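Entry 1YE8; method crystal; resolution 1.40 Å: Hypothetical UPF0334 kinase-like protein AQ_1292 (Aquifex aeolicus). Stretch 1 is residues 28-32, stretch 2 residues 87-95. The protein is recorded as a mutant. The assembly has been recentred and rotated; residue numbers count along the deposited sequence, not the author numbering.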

ATOM      1  N   ALA A  28      -7.095  -6.471   9.482  1.00 11.49           N
ATOM      2  CA  ALA A  28      -6.422  -5.911   8.311  1.00 10.93           C
ATOM      3  C   ALA A  28      -7.234  -6.159   7.052  1.00 10.72           C
ATOM      4  O   ALA A  28      -7.590  -7.307   6.768  1.00 11.38           O
ATOM      5  N   ILE A  29      -7.531  -5.092   6.302  1.00  9.99           N
ATOM      6  CA  ILE A  29      -8.265  -5.224   5.031  1.00  9.78           C
ATOM      7  C   ILE A  29      -7.585  -4.350   3.980  1.00  8.49           C
ATOM      8  O   ILE A  29      -7.385  -3.152   4.205  1.00  8.57           O
ATOM      9  N   GLY A  30      -7.242  -4.927   2.831  1.00  8.39           N
ATOM     10  CA  GLY A  30      -6.603  -4.152   1.774  1.00  8.21           C
ATOM     11  C   GLY A  30      -5.773  -5.024   0.858  1.00  8.01           C
ATOM     12  O   GLY A  30      -6.170  -6.141   0.519  1.00  9.01           O
ATOM     13  N   PHE A  31      -4.605  -4.534   0.460  1.00  8.02           N
ATOM     14  CA  PHE A  31      -3.773  -5.282  -0.460  1.00  8.34           C
ATOM     15  C   PHE A  31      -2.320  -4.917  -0.315  1.00  8.18           C
ATOM     16  O   PHE A  31      -1.971  -3.821   0.194  1.00  7.98           O
ATOM     17  N   TRP A  32      -1.480  -5.814  -0.827  1.00  8.20           N
ATOM     18  CA  TRP A  32      -0.065  -5.532  -1.011  1.00  8.25           C
ATOM     19  C   TRP A  32       0.372  -5.933  -2.407  1.00  9.44           C
ATOM     20  O   TRP A  32      -0.432  -6.461  -3.195  1.00  9.60           O
ATOM     21  N   ILE A  87     -11.599  -3.916  -2.907  1.00  9.26           N
ATOM     22  CA  ILE A  87     -11.109  -4.210  -1.562  1.00  9.32           C
ATOM     23  C   ILE A  87     -10.876  -2.931  -0.747  1.00  8.98           C
ATOM     24  O   ILE A  87     -11.150  -2.915   0.455  1.00  9.22           O
ATOM     25  N   LEU A  88     -10.435  -1.848  -1.390  1.00  9.05           N
ATOM     26  CA  LEU A  88     -10.268  -0.594  -0.647  1.00  9.27           C
ATOM     27  C   LEU A  88     -11.599   0.058  -0.309  1.00  9.02           C
ATOM     28  O   LEU A  88     -11.732   0.653   0.758  1.00  9.44           O
ATOM     29  N   GLU A  89     -12.592  -0.043  -1.195  1.00  9.38           N
ATOM     30  CA  GLU A  89     -13.912   0.513  -0.875  1.00  9.87           C
ATOM     31  C   GLU A  89     -14.513  -0.223   0.326  1.00  9.41           C
ATOM     32  O   GLU A  89     -15.093   0.390   1.227  1.00 10.45           O
ATOM     33  N   ARG A  90     -14.369  -1.550   0.338  1.00  9.65           N
ATOM     34  CA  ARG A  90     -14.795  -2.350   1.487  1.00 10.22           C
ATOM     35  C   ARG A  90     -14.014  -1.967   2.749  1.00  9.83           C
ATOM     36  O   ARG A  90     -14.605  -1.741   3.810  1.00  9.98           O
ATOM     37  N   ALA A  91     -12.688  -1.891   2.624  1.00  9.69           N
ATOM     38  CA  ALA A  91     -11.844  -1.547   3.773  1.00  9.46           C
ATOM     39  C   ALA A  91     -12.261  -0.213   4.390  1.00  9.49           C
ATOM     40  O   ALA A  91     -12.377  -0.106   5.599  1.00 10.36           O
ATOM     41  N   TYR A  92     -12.537   0.780   3.543  1.00  9.45           N
ATOM     42  CA  TYR A  92     -12.926   2.114   3.999  1.00 10.10           C
ATOM     43  C   TYR A  92     -14.299   2.073   4.681  1.00 10.84           C
ATOM     44  O   TYR A  92     -14.460   2.639   5.778  1.00 10.90           O
ATOM     45  N   ARG A  93     -15.277   1.387   4.079  1.00 10.86           N
ATOM     46  CA  ARG A  93     -16.582   1.275   4.752  1.00 11.30           C
ATOM     47  C   ARG A  93     -16.434   0.623   6.118  1.00 11.56           C
ATOM     48  O   ARG A  93     -17.013   1.082   7.107  1.00 12.55           O
ATOM     49  N   GLU A  94     -15.693  -0.477   6.176  1.00 11.60           N
ATOM     50  CA  GLU A  94     -15.592  -1.220   7.430  1.00 12.24           C
ATOM     51  C   GLU A  94     -14.806  -0.441   8.477  1.00 12.38           C
ATOM     52  O   GLU A  94     -15.180  -0.434   9.648  1.00 13.81           O
ATOM     53  N   ALA A  95     -13.722   0.217   8.056  1.00 12.41           N
ATOM     54  CA  ALA A  95     -12.844   0.934   8.979  1.00 13.07           C
ATOM     55  C   ALA A  95     -13.496   2.183   9.572  1.00 13.65           C
ATOM     56  O   ALA A  95     -13.142   2.593  10.670  1.00 14.26           O
TER

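A helix laid against a chain that turns a corner between two strands offers a simple lesson in packing: a large side chain on one element settles where the other presents a small one, and polar groups at the margin are paired largely among themselves. In the kinase-like protein AQ_1292 the helix of residues 87-95 meets residues 28-32 in this way, burying 364 Å² counted over both sides. No hydrogen bond crosses the contact, so fit is achieved by shape.

The principal bump is Ile-29. Its CA-to-CB bond points toward the helix, and with chi1 m and chi2 t its two arms spread over one helical surface. The hollow that receives it is floored by Ala-91, whose single methyl group leaves room for close approach: the CA atoms of Ile-29 and Ala-91 lie just 5.3 Å apart, and Ile-29 CG2 comes to 3.6 Å from Ala-91 CB. That same methyl, Ala-91 CB, also sits 3.5 Å from the carbonyl oxygen, Ile-29 O, so the alanine touches both backbone and side chain of its partner. One turn earlier, Ile-87, chi1 t and chi2 p, borders the hollow, with Ile-87 CD1 4.0 Å from Ile-29 CG2. Ile-29 CD1 reaches in the other direction along the helix, to 3.6 Å from Glu-94 OE1.

The polar margin of this pocket is largely paired within the helix. Arg-90, with chi1, chi2 and chi3 all t, extends its guanidinium to Glu-94, one turn further along the same helix, forming a salt bridge in which Arg-90 NE donates to Glu-94 OE2 at 2.6 Å and nearly straight; a second bond, from Arg-90 NH2 to Glu-94 OE2 at 3.1 Å, is weak. Arg-90 NH1 finds its hydrogen bond elsewhere in the structure. Paired in this manner, the guanidinium can offer one face to a hydrocarbon neighbour, and Ile-29 CG2 lies over that face, 4.3 Å from Arg-90 NE.

At Gly-30 the chain turns a corner. Its phi and psi of 155° and -140° would jam a CB against the carbonyl oxygen of the preceding residue, which by itself calls for glycine. The backbone here is itself part of the packing surface: Gly-30 O rests 3.6 Å from Ile-87 CG1, while Gly-30 CA lies 4.2 Å from Leu-88 CD2.

Beyond the corner, Phe-31 leaves its backbone sideways to the helix, but its end comes nearer; chi1 is p and chi2 82°. The ring presents its edge, with Leu-88 CD1 3.7 Å from Phe-31 CE2 and Ile-87 CG2 4.1 Å from Phe-31 CD2. Leu-88, chi1 m and chi2 t, also starts sideways and brings its end closer. Ile-87 thus serves both residues flanking the corner, its CD1 meeting Ile-29 and its CG2 meeting Phe-31. Ala-28 and Trp-32, at the ends of the segment, remain out of reach, which confines the fit to the three central residues.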

ATOM      1  CB  ALA A  28      -5.038  -6.513   8.173  1.00 11.72           C
ATOM      2  CB  ILE A  29      -9.761  -4.819   5.160  1.00 10.42           C
ATOM      3  CG1 ILE A  29     -10.454  -5.478   6.365  1.00 13.10           C
ATOM      4  CG2 ILE A  29     -10.491  -5.126   3.867  1.00 10.78           C
ATOM      5  CD1 ILE A  29     -11.792  -4.775   6.778  1.00 15.30           C
ATOM      6  CB  PHE A  31      -4.247  -5.100  -1.924  1.00  8.31           C
ATOM      7  CG  PHE A  31      -3.966  -3.722  -2.497  1.00  7.51           C
ATOM      8  CD1 PHE A  31      -2.720  -3.402  -3.015  1.00  7.25           C
ATOM      9  CD2 PHE A  31      -4.951  -2.736  -2.482  1.00  9.06           C
ATOM     10  CE1 PHE A  31      -2.460  -2.140  -3.531  1.00  8.58           C
ATOM     11  CE2 PHE A  31      -4.688  -1.463  -2.987  1.00  9.51           C
ATOM     12  CZ  PHE A  31      -3.443  -1.173  -3.521  1.00  8.31           C
ATOM     13  CB  TRP A  32       0.813  -6.177   0.081  1.00  9.26           C
ATOM     14  CG  TRP A  32       0.731  -7.687   0.141  1.00 11.05           C
ATOM     15  CD1 TRP A  32       1.535  -8.586  -0.507  1.00 12.57           C
ATOM     16  CD2 TRP A  32      -0.223  -8.456   0.880  1.00 12.12           C
ATOM     17  NE1 TRP A  32       1.143  -9.871  -0.205  1.00 13.35           N
ATOM     18  CE2 TRP A  32       0.064  -9.820   0.640  1.00 13.00           C
ATOM     19  CE3 TRP A  32      -1.288  -8.131   1.735  1.00 13.05           C
ATOM     20  CZ2 TRP A  32      -0.682 -10.865   1.228  1.00 14.18           C
ATOM     21  CZ3 TRP A  32      -2.033  -9.171   2.303  1.00 14.98           C
ATOM     22  CH2 TRP A  32      -1.714 -10.511   2.047  1.00 15.00           C
ATOM     23  CB  ILE A  87      -9.874  -5.159  -1.568  1.00  9.09           C
ATOM     24  CG1 ILE A  87      -9.671  -5.767  -0.174  1.00  9.45           C
ATOM     25  CG2 ILE A  87      -8.604  -4.449  -1.992  1.00 10.18           C
ATOM     26  CD1 ILE A  87     -10.736  -6.810   0.215  1.00 11.34           C
ATOM     27  CB  LEU A  88      -9.346   0.385  -1.380  1.00 10.22           C
ATOM     28  CG  LEU A  88      -7.851   0.033  -1.392  1.00 12.74           C
ATOM     29  CD1 LEU A  88      -7.034   1.227  -1.868  1.00 14.37           C
ATOM     30  CD2 LEU A  88      -7.316  -0.456  -0.042  1.00 12.96           C
ATOM     31  CB  GLU A  89     -14.865   0.441  -2.074  1.00 10.87           C
ATOM     32  CG  GLU A  89     -14.435   1.314  -3.247  1.00 13.20           C
ATOM     33  CD  GLU A  89     -14.875   2.764  -3.174  1.00 16.64           C
ATOM     34  OE1 GLU A  89     -15.322   3.222  -2.108  1.00 18.58           O
ATOM     35  OE2 GLU A  89     -14.743   3.475  -4.205  1.00 19.09           O
ATOM     36  CB  ARG A  90     -14.617  -3.842   1.202  1.00 10.56           C
ATOM     37  CG  ARG A  90     -14.869  -4.716   2.397  1.00 11.34           C
ATOM     38  CD  ARG A  90     -14.630  -6.195   2.169  1.00 13.86           C
ATOM     39  NE  ARG A  90     -14.430  -6.794   3.472  1.00 14.50           N
ATOM     40  CZ  ARG A  90     -13.812  -7.924   3.708  1.00 13.25           C
ATOM     41  NH1 ARG A  90     -13.349  -8.676   2.701  1.00 13.46           N
ATOM     42  NH2 ARG A  90     -13.674  -8.305   4.973  1.00 15.71           N
ATOM     43  CB  ALA A  91     -10.382  -1.512   3.377  1.00  9.72           C
ATOM     44  CB  TYR A  92     -12.873   3.081   2.807  1.00 10.52           C
ATOM     45  CG  TYR A  92     -13.046   4.544   3.158  1.00 10.93           C
ATOM     46  CD1 TYR A  92     -12.476   5.085   4.315  1.00 11.27           C
ATOM     47  CD2 TYR A  92     -13.759   5.394   2.315  1.00 11.71           C
ATOM     48  CE1 TYR A  92     -12.619   6.427   4.631  1.00 13.24           C
ATOM     49  CE2 TYR A  92     -13.898   6.740   2.622  1.00 14.47           C
ATOM     50  CZ  TYR A  92     -13.334   7.238   3.781  1.00 14.74           C
ATOM     51  OH  TYR A  92     -13.481   8.570   4.081  1.00 16.87           O
ATOM     52  CB  ARG A  93     -17.590   0.454   3.950  1.00 11.31           C
ATOM     53  CG  ARG A  93     -18.203   1.157   2.770  1.00 11.71           C
ATOM     54  CD  ARG A  93     -19.320   0.347   2.119  1.00 12.44           C
ATOM     55  NE  ARG A  93     -18.820  -0.941   1.639  1.00 12.43           N
ATOM     56  CZ  ARG A  93     -18.350  -1.163   0.413  1.00 12.36           C
ATOM     57  NH1 ARG A  93     -18.314  -0.184  -0.487  1.00 13.68           N
ATOM     58  NH2 ARG A  93     -17.906  -2.371   0.096  1.00 12.37           N
ATOM     59  CB  GLU A  94     -14.970  -2.588   7.213  1.00 12.83           C
ATOM     60  CG  GLU A  94     -15.847  -3.575   6.473  1.00 15.06           C
ATOM     61  CD  GLU A  94     -15.396  -4.990   6.721  1.00 17.50           C
ATOM     62  OE1 GLU A  94     -15.131  -5.330   7.897  1.00 21.32           O
ATOM     63  OE2 GLU A  94     -15.260  -5.747   5.757  1.00 18.25           O
ATOM     64  CB  ALA A  95     -11.516   1.289   8.296  1.00 13.39           C
TER